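Local coordinates for protein probable porin (Pseudomonas aeruginosa, PDB 4FT6) that probably forms an outer-membrane beta-barrel channel of the OprD porin family, through which small solutes would pass into the periplasm, at residues Arg296-Ala301 and Ala344-Val349. Residues are numbered along the deposited sequence; the frame is centred on the assembly and turned at random.
Sequences RNFTSA and AWERDV. With C8E ((hydroxyethyloxy)tri(ethyloxy)octane), chain E.
R296 meets E346 through its backbone: its N donates a weak, bent bond (127°) to E346 OE1 at 3.1 Å, and its CB lies 3.5 Å from the same oxygen. E346 spans the gap because CG stands anti to the backbone N (chi1 176°) and the chain stays extended beyond it; its other oxygen, OE2, accepts from V295 N, so the carboxylate reaches the amides of two successive residues, the second only weakly. The R296 chain runs extended to NE, which passes 4.1 Å from A344 CB and lies over one face of the F298 ring, toward its rim; the guanidinium end reaches E303 in a salt bridge that the placement of NH2 leaves less sure. In this porin beta-barrel the long loop between strands 264-274 and 304-313 folds back onto the inward-facing side of strand 342-354, while R347 and V349 point outward to the detergent C8E. N297 turns away; its backbone O accepts from Q271 NE2 and its side-chain ND2 bonds Y281 OH. F298 then brings its ring edge-on to the strand, CE2 3.9 Å from A344 O and CZ 4.0 Å from E346 CB; CE2 also makes an apolar contact with A344 CB at 4.2 Å. Ring and carboxylate planes are 33° apart, with A329 also touching F298.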
ATOM      1  N   ARG A 296      -7.639   3.567   9.226  1.00 69.05           N
ATOM      2  CA  ARG A 296      -8.483   4.467   8.452  1.00 63.73           C
ATOM      3  C   ARG A 296      -7.604   5.386   7.580  1.00 62.72           C
ATOM      4  O   ARG A 296      -6.432   5.645   7.915  1.00 52.90           O
ATOM      5  CB  ARG A 296      -9.349   5.292   9.407  1.00 66.71           C
ATOM      6  CG  ARG A 296     -10.406   6.127   8.735  1.00 67.32           C
ATOM      7  CD  ARG A 296     -11.237   6.869   9.742  1.00 65.65           C
ATOM      8  NE  ARG A 296     -11.739   8.114   9.168  1.00 72.87           N
ATOM      9  CZ  ARG A 296     -12.741   8.176   8.302  1.00 79.78           C
ATOM     10  NH1 ARG A 296     -13.344   7.062   7.907  1.00 87.77           N
ATOM     11  NH2 ARG A 296     -13.138   9.345   7.825  1.00 80.17           N
ATOM     12  N   ASN A 297      -8.151   5.870   6.463  1.00 55.96           N
ATOM     13  CA  ASN A 297      -7.366   6.689   5.538  1.00 54.05           C
ATOM     14  C   ASN A 297      -7.936   8.111   5.315  1.00 55.35           C
ATOM     15  O   ASN A 297      -7.409   8.900   4.515  1.00 53.89           O
ATOM     16  CB  ASN A 297      -7.116   5.941   4.209  1.00 50.74           C
ATOM     17  CG  ASN A 297      -8.382   5.730   3.419  1.00 59.49           C
ATOM     18  OD1 ASN A 297      -9.463   6.161   3.831  1.00 77.33           O
ATOM     19  ND2 ASN A 297      -8.261   5.092   2.266  1.00 64.68           N
ATOM     20  N   PHE A 298      -9.004   8.418   6.044  1.00 54.82           N
ATOM     21  CA  PHE A 298      -9.576   9.762   6.080  1.00 57.00           C
ATOM     22  C   PHE A 298      -9.950  10.265   4.694  1.00 58.30           C
ATOM     23  O   PHE A 298      -9.564  11.357   4.302  1.00 67.62           O
ATOM     24  CB  PHE A 298      -8.605  10.723   6.779  1.00 58.27           C
ATOM     25  CG  PHE A 298      -8.366  10.378   8.233  1.00 66.73           C
ATOM     26  CD1 PHE A 298      -7.374   9.473   8.600  1.00 64.73           C
ATOM     27  CD2 PHE A 298      -9.155  10.933   9.236  1.00 67.58           C
ATOM     28  CE1 PHE A 298      -7.167   9.147   9.953  1.00 67.10           C
ATOM     29  CE2 PHE A 298      -8.945  10.609  10.581  1.00 63.74           C
ATOM     30  CZ  PHE A 298      -7.957   9.717  10.940  1.00 56.97           C
ATOM     31  N   THR A 299     -10.724   9.469   3.969  1.00 61.58           N
ATOM     32  CA  THR A 299     -11.048   9.773   2.577  1.00 63.16           C
ATOM     33  C   THR A 299     -12.540   9.899   2.297  1.00 60.37           C
ATOM     34  O   THR A 299     -12.961   9.825   1.133  1.00 58.61           O
ATOM     35  CB  THR A 299     -10.478   8.718   1.620  1.00 60.48           C
ATOM     36  OG1 THR A 299     -11.065   7.453   1.927  1.00 63.59           O
ATOM     37  CG2 THR A 299      -8.965   8.634   1.734  1.00 54.55           C
ATOM     38  N   SER A 300     -13.328  10.077   3.357  1.00 52.93           N
ATOM     39  CA  SER A 300     -14.760  10.315   3.212  1.00 58.75           C
ATOM     40  C   SER A 300     -15.011  11.633   2.480  1.00 62.81           C
ATOM     41  O   SER A 300     -14.175  12.543   2.525  1.00 62.75           O
ATOM     42  CB  SER A 300     -15.427  10.376   4.579  1.00 64.55           C
ATOM     43  OG  SER A 300     -15.370   9.117   5.196  1.00 72.19           O
ATOM     44  N   ALA A 301     -16.162  11.736   1.817  1.00 59.03           N
ATOM     45  CA  ALA A 301     -16.518  12.956   1.101  1.00 64.53           C
ATOM     46  C   ALA A 301     -16.382  14.202   1.988  1.00 67.93           C
ATOM     47  O   ALA A 301     -16.951  14.273   3.082  1.00 72.30           O
ATOM     48  CB  ALA A 301     -17.934  12.854   0.517  1.00 58.04           C
ATOM     49  N   ALA A 344     -13.305  12.353  13.336  1.00 54.67           N
ATOM     50  CA  ALA A 344     -12.580  11.148  13.712  1.00 54.88           C
ATOM     51  C   ALA A 344     -11.151  11.505  14.075  1.00 62.60           C
ATOM     52  O   ALA A 344     -10.610  12.510  13.600  1.00 63.95           O
ATOM     53  CB  ALA A 344     -12.598  10.132  12.583  1.00 52.79           C
ATOM     54  N   TRP A 345     -10.545  10.694  14.934  1.00 59.03           N
ATOM     55  CA  TRP A 345      -9.119  10.831  15.181  1.00 61.05           C
ATOM     56  C   TRP A 345      -8.503   9.460  15.394  1.00 59.74           C
ATOM     57  O   TRP A 345      -9.124   8.579  15.999  1.00 64.46           O
ATOM     58  CB  TRP A 345      -8.823  11.776  16.365  1.00 72.46           C
ATOM     59  CG  TRP A 345      -9.289  11.297  17.743  1.00 65.74           C
ATOM     60  CD1 TRP A 345     -10.378  11.740  18.433  1.00 61.28           C
ATOM     61  CD2 TRP A 345      -8.660  10.307  18.578  1.00 65.62           C
ATOM     62  NE1 TRP A 345     -10.472  11.086  19.642  1.00 66.16           N
ATOM     63  CE2 TRP A 345      -9.433  10.201  19.756  1.00 66.28           C
ATOM     64  CE3 TRP A 345      -7.525   9.496  18.444  1.00 67.38           C
ATOM     65  CZ2 TRP A 345      -9.106   9.319  20.797  1.00 71.30           C
ATOM     66  CZ3 TRP A 345      -7.206   8.610  19.465  1.00 71.58           C
ATOM     67  CH2 TRP A 345      -7.991   8.534  20.634  1.00 76.49           C
ATOM     68  N   GLU A 346      -7.291   9.275  14.882  1.00 61.22           N
ATOM     69  CA  GLU A 346      -6.586   8.012  15.028  1.00 59.59           C
ATOM     70  C   GLU A 346      -5.198   8.292  15.572  1.00 61.59           C
ATOM     71  O   GLU A 346      -4.552   9.276  15.188  1.00 64.64           O
ATOM     72  CB  GLU A 346      -6.510   7.243  13.697  1.00 63.53           C
ATOM     73  CG  GLU A 346      -5.706   5.941  13.762  1.00 61.41           C
ATOM     74  CD  GLU A 346      -5.733   5.140  12.454  1.00 74.78           C
ATOM     75  OE1 GLU A 346      -6.700   5.284  11.663  1.00 75.27           O
ATOM     76  OE2 GLU A 346      -4.786   4.349  12.216  1.00 75.96           O
ATOM     77  N   ARG A 347      -4.754   7.425  16.477  1.00 65.37           N
ATOM     78  CA  ARG A 347      -3.447   7.545  17.116  1.00 64.10           C
ATOM     79  C   ARG A 347      -2.748   6.213  16.902  1.00 62.90           C
ATOM     80  O   ARG A 347      -3.206   5.190  17.416  1.00 68.48           O
ATOM     81  CB  ARG A 347      -3.624   7.808  18.620  1.00 59.22           C
ATOM     82  CG  ARG A 347      -2.330   7.871  19.407  1.00 60.44           C
ATOM     83  CD  ARG A 347      -2.282   6.842  20.517  1.00 65.43           C
ATOM     84  NE  ARG A 347      -2.178   5.495  19.967  1.00 73.78           N
ATOM     85  CZ  ARG A 347      -2.046   4.386  20.685  1.00 76.55           C
ATOM     86  NH1 ARG A 347      -1.994   4.434  22.006  1.00 74.09           N
ATOM     87  NH2 ARG A 347      -1.965   3.223  20.063  1.00 85.38           N
ATOM     88  N   ASP A 348      -1.662   6.222  16.129  1.00 61.79           N
ATOM     89  CA  ASP A 348      -0.921   5.002  15.815  1.00 57.94           C
ATOM     90  C   ASP A 348       0.383   4.992  16.579  1.00 57.83           C
ATOM     91  O   ASP A 348       0.939   6.046  16.846  1.00 68.60           O
ATOM     92  CB  ASP A 348      -0.584   4.937  14.320  1.00 62.40           C
ATOM     93  CG  ASP A 348      -1.803   4.738  13.438  1.00 68.24           C
ATOM     94  OD1 ASP A 348      -2.901   4.472  13.974  1.00 69.62           O
ATOM     95  OD2 ASP A 348      -1.651   4.840  12.194  1.00 66.58           O
ATOM     96  N   VAL A 349       0.879   3.805  16.912  1.00 58.03           N
ATOM     97  CA  VAL A 349       2.198   3.661  17.524  1.00 60.05           C
ATOM     98  C   VAL A 349       2.921   2.466  16.930  1.00 63.53           C
ATOM     99  O   VAL A 349       2.384   1.357  16.897  1.00 66.66           O
ATOM    100  CB  VAL A 349       2.125   3.498  19.052  1.00 61.97           C
ATOM    101  CG1 VAL A 349       3.471   3.022  19.602  1.00 62.02           C
ATOM    102  CG2 VAL A 349       1.722   4.804  19.699  1.00 65.75           C
TER
HETATM  103  C1  C8E E 404      -3.905   2.271  26.460  1.00 93.49           C
HETATM  104  C2  C8E E 404      -2.574   2.733  25.878  1.00 91.11           C
HETATM  105  C3  C8E E 404      -2.180   1.896  24.657  1.00 89.20           C
HETATM  106  C4  C8E E 404      -1.006   0.971  24.964  1.00 84.02           C
HETATM  107  C5  C8E E 404       0.244   1.310  24.146  1.00 81.40           C
HETATM  108  C6  C8E E 404       0.425   2.813  23.960  1.00 83.51           C
HETATM  109  C7  C8E E 404       1.808   3.189  23.424  1.00 85.15           C
HETATM  110  C8  C8E E 404       2.970   2.548  24.179  1.00 88.57           C
HETATM  111  O9  C8E E 404       4.167   2.684  23.436  1.00 94.21           O
HETATM  112  C10 C8E E 404       5.102   3.588  23.989  1.00 93.66           C
HETATM  113  C11 C8E E 404       6.387   3.616  23.156  1.00 91.53           C
HETATM  114  O12 C8E E 404       6.179   4.312  21.942  1.00 92.73           O
HETATM  115  C13 C8E E 404       6.954   5.488  21.820  1.00 86.85           C